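Local coordinates for protein acyl-CoA dehydrogenase (Slackia heliotrinireducens, PDB 4RM7) that belongs to the acyl-CoA dehydrogenase family, whose chains fold into an N-terminal helical domain, a middle beta domain and a C-terminal helical domain, at residues A102-Q108 and R227-K233; Q98-F103 and Q237-L242. All blocks are in the same frame, centred on the assembly; numbering follows the deposited sequence.

Interaction 1: residues A102-Q108 and R227-K233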
ATOM      1  N   ALA A 102       1.865 -15.199  38.765  1.00 56.51           N
ATOM      2  CA  ALA A 102       0.699 -14.354  39.013  1.00 52.82           C
ATOM      3  C   ALA A 102      -0.472 -15.120  39.616  1.00 61.30           C
ATOM      4  O   ALA A 102      -1.152 -14.599  40.495  1.00 80.71           O
ATOM      5  CB  ALA A 102       0.263 -13.666  37.715  1.00 46.09           C
ATOM      6  N   PHE A 103      -0.707 -16.352  39.169  1.00 57.94           N
ATOM      7  CA  PHE A 103      -1.947 -17.043  39.544  1.00 56.68           C
ATOM      8  C   PHE A 103      -1.790 -18.135  40.596  1.00 62.19           C
ATOM      9  O   PHE A 103      -2.785 -18.684  41.083  1.00 65.01           O
ATOM     10  CB  PHE A 103      -2.604 -17.641  38.303  1.00 50.65           C
ATOM     11  CG  PHE A 103      -3.310 -16.635  37.464  1.00 59.76           C
ATOM     12  CD1 PHE A 103      -4.629 -16.296  37.732  1.00 66.18           C
ATOM     13  CD2 PHE A 103      -2.662 -16.010  36.421  1.00 57.82           C
ATOM     14  CE1 PHE A 103      -5.290 -15.360  36.965  1.00 57.83           C
ATOM     15  CE2 PHE A 103      -3.318 -15.069  35.654  1.00 56.76           C
ATOM     16  CZ  PHE A 103      -4.633 -14.746  35.927  1.00 57.95           C
ATOM     17  N   ALA A 104      -0.551 -18.450  40.957  1.00 64.77           N
ATOM     18  CA  ALA A 104      -0.317 -19.525  41.912  1.00 61.13           C
ATOM     19  C   ALA A 104       0.499 -19.056  43.105  1.00 72.25           C
ATOM     20  O   ALA A 104       1.307 -18.135  42.988  1.00 82.09           O
ATOM     21  CB  ALA A 104       0.376 -20.690  41.231  1.00 56.21           C
ATOM     22  N   SER A 105       0.289 -19.711  44.245  1.00 71.37           N
ATOM     23  CA  SER A 105       1.031 -19.416  45.462  1.00 68.10           C
ATOM     24  C   SER A 105       2.510 -19.679  45.288  1.00 69.94           C
ATOM     25  O   SER A 105       2.921 -20.401  44.385  1.00 70.66           O
ATOM     26  CB  SER A 105       0.511 -20.256  46.624  1.00 71.26           C
ATOM     27  OG  SER A 105       0.790 -21.627  46.415  1.00 70.25           O
ATOM     28  N   SER A 106       3.308 -19.111  46.181  1.00 79.09           N
ATOM     29  CA  SER A 106       4.746 -19.299  46.132  1.00 79.62           C
ATOM     30  C   SER A 106       5.093 -20.779  46.242  1.00 84.14           C
ATOM     31  O   SER A 106       5.941 -21.282  45.507  1.00 88.68           O
ATOM     32  CB  SER A 106       5.412 -18.502  47.242  1.00 85.70           C
ATOM     33  OG  SER A 106       4.921 -17.175  47.232  1.00 91.96           O
ATOM     34  N   ALA A 107       4.417 -21.477  47.147  1.00 79.81           N
ATOM     35  CA  ALA A 107       4.637 -22.906  47.314  1.00 82.60           C
ATOM     36  C   ALA A 107       4.311 -23.665  46.026  1.00 78.82           C
ATOM     37  O   ALA A 107       5.011 -24.608  45.670  1.00 85.62           O
ATOM     38  CB  ALA A 107       3.811 -23.442  48.475  1.00 74.47           C
ATOM     39  N   GLN A 108       3.259 -23.251  45.326  1.00 72.83           N
ATOM     40  CA  GLN A 108       2.886 -23.900  44.070  1.00 67.26           C
ATOM     41  C   GLN A 108       3.890 -23.645  42.941  1.00 68.74           C
ATOM     42  O   GLN A 108       4.110 -24.517  42.095  1.00 76.18           O
ATOM     43  CB  GLN A 108       1.502 -23.439  43.615  1.00 66.50           C
ATOM     44  CG  GLN A 108       0.345 -24.119  44.321  1.00 72.16           C
ATOM     45  CD  GLN A 108      -1.006 -23.663  43.787  1.00 79.44           C
ATOM     46  OE1 GLN A 108      -1.195 -22.489  43.456  1.00 86.96           O
ATOM     47  NE2 GLN A 108      -1.951 -24.593  43.691  1.00 79.35           N
ATOM     48  N   ARG A 227      -5.909 -26.931  41.473  1.00 79.80           N
ATOM     49  CA  ARG A 227      -6.360 -25.570  41.182  1.00 78.85           C
ATOM     50  C   ARG A 227      -5.360 -24.545  41.708  1.00 78.11           C
ATOM     51  O   ARG A 227      -4.866 -24.668  42.835  1.00 82.03           O
ATOM     52  CB  ARG A 227      -7.737 -25.301  41.784  1.00 80.69           C
ATOM     53  CG  ARG A 227      -8.395 -24.039  41.261  1.00 77.71           C
ATOM     54  CD  ARG A 227      -9.226 -23.355  42.328  1.00 91.78           C
ATOM     55  NE  ARG A 227     -10.223 -24.242  42.921  1.00103.02           N
ATOM     56  CZ  ARG A 227     -11.436 -24.441  42.416  1.00104.18           C
ATOM     57  NH1 ARG A 227     -12.285 -25.263  43.021  1.00103.24           N
ATOM     58  NH2 ARG A 227     -11.796 -23.815  41.298  1.00101.74           N
ATOM     59  N   LEU A 228      -5.054 -23.542  40.888  1.00 73.36           N
ATOM     60  CA  LEU A 228      -4.120 -22.507  41.295  1.00 75.34           C
ATOM     61  C   LEU A 228      -4.796 -21.575  42.291  1.00 78.26           C
ATOM     62  O   LEU A 228      -5.868 -21.040  42.017  1.00 79.61           O
ATOM     63  CB  LEU A 228      -3.603 -21.721  40.090  1.00 75.35           C
ATOM     64  CG  LEU A 228      -2.637 -22.382  39.095  1.00 72.55           C
ATOM     65  CD1 LEU A 228      -1.879 -21.312  38.294  1.00 69.22           C
ATOM     66  CD2 LEU A 228      -1.672 -23.338  39.788  1.00 73.21           C
ATOM     67  N   LYS A 229      -4.165 -21.408  43.449  1.00 82.35           N
ATOM     68  CA  LYS A 229      -4.657 -20.523  44.498  1.00 94.57           C
ATOM     69  C   LYS A 229      -3.707 -19.349  44.634  1.00106.73           C
ATOM     70  O   LYS A 229      -2.747 -19.419  45.399  1.00112.89           O
ATOM     71  CB  LYS A 229      -4.772 -21.274  45.826  1.00 94.07           C
ATOM     72  CG  LYS A 229      -5.186 -22.735  45.675  1.00 92.81           C
ATOM     73  CD  LYS A 229      -5.670 -23.329  46.991  1.00102.30           C
ATOM     74  CE  LYS A 229      -7.033 -22.755  47.395  1.00107.25           C
ATOM     75  NZ  LYS A 229      -7.357 -22.929  48.852  1.00106.11           N
ATOM     76  N   GLY A 230      -3.958 -18.276  43.888  1.00107.79           N
ATOM     77  CA  GLY A 230      -3.006 -17.180  43.824  1.00111.47           C
ATOM     78  C   GLY A 230      -3.539 -15.811  44.191  1.00117.27           C
ATOM     79  O   GLY A 230      -4.728 -15.645  44.475  1.00121.81           O
ATOM     80  N   SER A 231      -2.640 -14.828  44.186  1.00118.50           N
ATOM     81  CA  SER A 231      -2.998 -13.438  44.454  1.00120.20           C
ATOM     82  C   SER A 231      -3.890 -12.886  43.341  1.00118.24           C
ATOM     83  O   SER A 231      -4.917 -12.255  43.609  1.00126.33           O
ATOM     84  CB  SER A 231      -1.738 -12.578  44.603  1.00120.63           C
ATOM     85  OG  SER A 231      -0.919 -12.669  43.449  1.00119.23           O
ATOM     86  N   SER A 232      -3.499 -13.143  42.096  1.00108.56           N
ATOM     87  CA  SER A 232      -4.228 -12.651  40.930  1.00107.35           C
ATOM     88  C   SER A 232      -5.472 -13.483  40.609  1.00105.43           C
ATOM     89  O   SER A 232      -5.498 -14.708  40.810  1.00105.22           O
ATOM     90  CB  SER A 232      -3.303 -12.621  39.714  1.00105.48           C
ATOM     91  OG  SER A 232      -2.052 -12.046  40.048  1.00111.77           O
ATOM     92  N   LYS A 233      -6.498 -12.815  40.090  1.00101.18           N
ATOM     93  CA  LYS A 233      -7.768 -13.474  39.812  1.00100.12           C
ATOM     94  C   LYS A 233      -8.472 -12.892  38.587  1.00 96.28           C
ATOM     95  O   LYS A 233      -8.434 -11.679  38.342  1.00 95.52           O
ATOM     96  CB  LYS A 233      -8.691 -13.389  41.044  1.00102.08           C
ATOM     97  CG  LYS A 233      -8.367 -14.413  42.123  1.00 98.54           C
ATOM     98  CD  LYS A 233      -9.002 -14.056  43.434  1.00109.00           C
ATOM     99  CE  LYS A 233      -8.531 -14.975  44.550  1.00114.20           C
ATOM    100  NZ  LYS A 233      -9.216 -14.662  45.847  1.00124.85           N
TER
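Gln-108 reaches from the first turn of helix 106-119 to the backbone of the loop 227-233 and uses both ends of its amide there. NE2 donates to Arg-227 O (3.0 Å, 156° at the hydrogen); this acceptor lies in the amide plane of Gln-108, although NE2 itself stands above the carbonyl plane of Arg-227. OE1 receives Lys-229 N at 3.2 Å and also Ser-105 N of its own segment, so two backbone N-H groups and one carbonyl fix the rotation of the amide. The chain, extended beyond CG (chi2 -178°), spans the gap to the loop. Ser-105 and Gln-108 form a capping box, its second bond running from Gln-108 N to Ser-105 OG.

At the other end, the last turn of helix 90-103 offers Ala-102 O to two donors of one residue: Ser-232 N, nearly in line with the carbonyl, and Ser-232 OG (2.7 Å), which comes from above the carbonyl plane. With chi1 at -46°, OG lies beside its own backbone N, and the two donors converge on the same oxygen. Ser-232 CB meanwhile lies over one face of the Phe-103 ring.

Packing is tight between these polar ends. Gly-230 CA makes a CA-H...O contact with Phe-103 O. Next to it the Leu-228 methyls divide, CD1 against Phe-103 CB (3.7 Å) and CD2 against Ala-104 CB (3.6 Å). Arg-227 is held apart by Asp-175 and Glu-224. The solvent side is loose: exposed Lys-229 runs out from the loop past CG, and Lys-233 is exposed too. Three of the four bonds between segments use main-chain atoms of the loop, Ser-232 OG being the exception, which suggests that the loop is held mainly through its main-chain path.

Interaction 2: residues Q98-F103 and Q237-L242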
ATOM      1  N   GLN A  98       5.911 -15.901  34.119  1.00 61.34           N
ATOM      2  CA  GLN A  98       5.242 -14.747  34.688  1.00 58.12           C
ATOM      3  C   GLN A  98       3.789 -15.057  35.032  1.00 58.78           C
ATOM      4  O   GLN A  98       3.329 -14.762  36.136  1.00 65.55           O
ATOM      5  CB  GLN A  98       5.324 -13.584  33.715  1.00 52.62           C
ATOM      6  CG  GLN A  98       4.934 -12.265  34.311  1.00 61.63           C
ATOM      7  CD  GLN A  98       5.365 -11.114  33.441  1.00 64.98           C
ATOM      8  OE1 GLN A  98       6.268 -11.255  32.608  1.00 67.36           O
ATOM      9  NE2 GLN A  98       4.711  -9.969  33.608  1.00 62.85           N
ATOM     10  N   ILE A  99       3.085 -15.670  34.080  1.00 55.22           N
ATOM     11  CA  ILE A  99       1.696 -16.077  34.260  1.00 53.53           C
ATOM     12  C   ILE A  99       1.518 -17.081  35.402  1.00 58.15           C
ATOM     13  O   ILE A  99       0.576 -16.975  36.193  1.00 64.83           O
ATOM     14  CB  ILE A  99       1.142 -16.675  32.968  1.00 47.58           C
ATOM     15  CG1 ILE A  99       0.869 -15.568  31.962  1.00 49.01           C
ATOM     16  CG2 ILE A  99      -0.135 -17.440  33.218  1.00 41.77           C
ATOM     17  CD1 ILE A  99       0.443 -16.098  30.621  1.00 52.71           C
ATOM     18  N   LEU A 100       2.420 -18.048  35.499  1.00 55.94           N
ATOM     19  CA  LEU A 100       2.374 -18.985  36.618  1.00 57.34           C
ATOM     20  C   LEU A 100       2.508 -18.268  37.961  1.00 56.32           C
ATOM     21  O   LEU A 100       1.730 -18.531  38.876  1.00 59.41           O
ATOM     22  CB  LEU A 100       3.467 -20.049  36.507  1.00 53.87           C
ATOM     23  CG  LEU A 100       3.375 -21.017  37.687  1.00 51.55           C
ATOM     24  CD1 LEU A 100       2.073 -21.748  37.603  1.00 52.60           C
ATOM     25  CD2 LEU A 100       4.534 -21.989  37.757  1.00 53.52           C
ATOM     26  N   GLU A 101       3.489 -17.372  38.076  1.00 52.27           N
ATOM     27  CA  GLU A 101       3.716 -16.643  39.326  1.00 55.83           C
ATOM     28  C   GLU A 101       2.490 -15.848  39.738  1.00 60.63           C
ATOM     29  O   GLU A 101       2.110 -15.839  40.909  1.00 72.08           O
ATOM     30  CB  GLU A 101       4.912 -15.700  39.209  1.00 59.58           C
ATOM     31  CG  GLU A 101       6.267 -16.391  39.239  1.00 63.33           C
ATOM     32  CD  GLU A 101       7.441 -15.427  39.050  1.00 71.23           C
ATOM     33  OE1 GLU A 101       7.236 -14.276  38.609  1.00 71.11           O
ATOM     34  OE2 GLU A 101       8.580 -15.827  39.346  1.00 80.96           O
ATOM     35  N   ALA A 102       1.865 -15.199  38.765  1.00 56.51           N
ATOM     36  CA  ALA A 102       0.699 -14.354  39.013  1.00 52.82           C
ATOM     37  C   ALA A 102      -0.472 -15.120  39.616  1.00 61.30           C
ATOM     38  O   ALA A 102      -1.152 -14.599  40.495  1.00 80.71           O
ATOM     39  CB  ALA A 102       0.263 -13.666  37.715  1.00 46.09           C
ATOM     40  N   PHE A 103      -0.707 -16.352  39.169  1.00 57.94           N
ATOM     41  CA  PHE A 103      -1.947 -17.043  39.544  1.00 56.68           C
ATOM     42  C   PHE A 103      -1.790 -18.135  40.596  1.00 62.19           C
ATOM     43  O   PHE A 103      -2.785 -18.684  41.083  1.00 65.01           O
ATOM     44  CB  PHE A 103      -2.604 -17.641  38.303  1.00 50.65           C
ATOM     45  CG  PHE A 103      -3.310 -16.635  37.464  1.00 59.76           C
ATOM     46  CD1 PHE A 103      -4.629 -16.296  37.732  1.00 66.18           C
ATOM     47  CD2 PHE A 103      -2.662 -16.010  36.421  1.00 57.82           C
ATOM     48  CE1 PHE A 103      -5.290 -15.360  36.965  1.00 57.83           C
ATOM     49  CE2 PHE A 103      -3.318 -15.069  35.654  1.00 56.76           C
ATOM     50  CZ  PHE A 103      -4.633 -14.746  35.927  1.00 57.95           C
ATOM     51  N   GLN A 237      -6.897 -10.071  35.036  1.00 70.84           N
ATOM     52  CA  GLN A 237      -5.493 -10.292  35.329  1.00 74.04           C
ATOM     53  C   GLN A 237      -4.766 -11.037  34.210  1.00 70.20           C
ATOM     54  O   GLN A 237      -3.637 -10.694  33.862  1.00 72.62           O
ATOM     55  CB  GLN A 237      -5.349 -11.045  36.645  1.00 80.57           C
ATOM     56  CG  GLN A 237      -4.761 -10.182  37.741  1.00 94.58           C
ATOM     57  CD  GLN A 237      -3.362  -9.684  37.391  1.00 99.85           C
ATOM     58  OE1 GLN A 237      -3.133  -8.476  37.265  1.00102.01           O
ATOM     59  NE2 GLN A 237      -2.422 -10.615  37.232  1.00 97.41           N
ATOM     60  N   LEU A 238      -5.412 -12.061  33.663  1.00 69.31           N
ATOM     61  CA  LEU A 238      -4.833 -12.839  32.582  1.00 68.24           C
ATOM     62  C   LEU A 238      -4.597 -11.955  31.377  1.00 66.05           C
ATOM     63  O   LEU A 238      -3.521 -11.964  30.774  1.00 63.99           O
ATOM     64  CB  LEU A 238      -5.748 -14.007  32.210  1.00 74.81           C
ATOM     65  CG  LEU A 238      -5.288 -14.880  31.041  1.00 69.71           C
ATOM     66  CD1 LEU A 238      -3.966 -15.565  31.371  1.00 69.00           C
ATOM     67  CD2 LEU A 238      -6.355 -15.904  30.705  1.00 70.32           C
ATOM     68  N   TYR A 239      -5.616 -11.172  31.049  1.00 63.23           N
ATOM     69  CA  TYR A 239      -5.573 -10.292  29.899  1.00 58.67           C
ATOM     70  C   TYR A 239      -4.403  -9.296  29.963  1.00 56.31           C
ATOM     71  O   TYR A 239      -3.729  -9.044  28.958  1.00 61.73           O
ATOM     72  CB  TYR A 239      -6.902  -9.548  29.765  1.00 69.66           C
ATOM     73  CG  TYR A 239      -7.092  -9.051  28.369  1.00 85.17           C
ATOM     74  CD1 TYR A 239      -7.620  -9.887  27.393  1.00 95.53           C
ATOM     75  CD2 TYR A 239      -6.685  -7.762  27.998  1.00 88.15           C
ATOM     76  CE1 TYR A 239      -7.770  -9.450  26.090  1.00103.02           C
ATOM     77  CE2 TYR A 239      -6.830  -7.313  26.694  1.00 94.33           C
ATOM     78  CZ  TYR A 239      -7.377  -8.166  25.750  1.00101.19           C
ATOM     79  OH  TYR A 239      -7.536  -7.754  24.457  1.00103.82           O
ATOM     80  N   SER A 240      -4.162  -8.726  31.139  1.00 54.97           N
ATOM     81  CA  SER A 240      -2.991  -7.881  31.328  1.00 51.74           C
ATOM     82  C   SER A 240      -1.715  -8.642  31.031  1.00 52.27           C
ATOM     83  O   SER A 240      -0.837  -8.134  30.339  1.00 62.46           O
ATOM     84  CB  SER A 240      -2.937  -7.329  32.745  1.00 51.46           C
ATOM     85  OG  SER A 240      -4.043  -6.481  32.964  1.00 66.98           O
ATOM     86  N   LEU A 241      -1.612  -9.863  31.545  1.00 44.52           N
ATOM     87  CA  LEU A 241      -0.397 -10.635  31.339  1.00 47.79           C
ATOM     88  C   LEU A 241      -0.134 -10.935  29.859  1.00 48.37           C
ATOM     89  O   LEU A 241       1.013 -10.903  29.407  1.00 46.96           O
ATOM     90  CB  LEU A 241      -0.461 -11.921  32.139  1.00 57.14           C
ATOM     91  CG  LEU A 241      -0.218 -11.589  33.605  1.00 65.88           C
ATOM     92  CD1 LEU A 241      -0.738 -12.693  34.484  1.00 72.52           C
ATOM     93  CD2 LEU A 241       1.261 -11.364  33.837  1.00 61.94           C
ATOM     94  N   LEU A 242      -1.198 -11.191  29.104  1.00 46.71           N
ATOM     95  CA  LEU A 242      -1.063 -11.490  27.689  1.00 48.06           C
ATOM     96  C   LEU A 242      -0.571 -10.276  26.883  1.00 52.07           C
ATOM     97  O   LEU A 242      -0.029 -10.434  25.797  1.00 55.50           O
ATOM     98  CB  LEU A 242      -2.389 -11.992  27.129  1.00 52.10           C
ATOM     99  CG  LEU A 242      -2.912 -13.247  27.821  1.00 56.82           C
ATOM    100  CD1 LEU A 242      -4.237 -13.668  27.231  1.00 63.10           C
ATOM    101  CD2 LEU A 242      -1.892 -14.355  27.699  1.00 55.53           C
TER
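The Phe-103 ring presents its edge to the start of segment 237-242: Leu-238 N lies near the ring plane, 3.6 Å from CZ, and Ile-99 O of the ring's own helix is also in plane at the edge. Gln-237 CB and Leu-241 CD1 approach obliquely, the methyl 3.7 Å from CE2. Phe-187 of strand 184-191 adds a second ring, its plane inclined to that of Phe-103. The Gln-237 amide plane is turned 44° from the Phe-103 ring, and the two side chains lie alongside each other, pointing opposite ways.

Leu-241 is a knob in the hole formed by Gln-98, Ile-99, Ala-102 and Phe-103. Its CD1 presses on Ala-102 CB at 3.5 Å, while CB meets Ile-99 CG1 and CD2 lies against the aliphatic CG and the NE2 of Gln-98 (3.7 Å to NE2). This is a single knob-into-hole contact between two nearly antiparallel helix segments, their axes 10.5 Å apart at closest approach and inclined at 157°. It joins helix 90-103 of the N-terminal domain to helix 234-270 of the C-terminal domain, with the middle-domain strands between them in sequence.

Gln-98 carries its CG anti to the backbone N (chi1 -167°) and then runs extended, which lays the length of the side chain across Leu-241. Farther along, the Ile-99 CD1 methyl meets Leu-242 CD2 at 4.1 Å. The middle domain closes in beside these side chains: Ile-99 touches Leu-126 of strand 124-127, and Leu-238 touches Phe-185 and Phe-187 of strand 184-191.

Overall arrangement
Interactions 1 and 2 have their centres about 10 Å apart and share Ala-102 and Phe-103, the last two residues of helix 90-103. The chain span closed by 98-103 and 237-242 encloses that of interaction 1. Interaction 2, centred about 14 Å from the chain's centre, is buried and largely apolar, whereas interaction 1, about 22 Å from it, lies nearer the surface and is tied by hydrogen bonds. They also meet directly, Ser-232 OG packing 3.2 Å from Gln-237 NE2 and Leu-228 CD1 lying 4.0 Å from Leu-100 CD1. Together they place the end of helix 90-103 against both helix 234-270 and the loop leading into it.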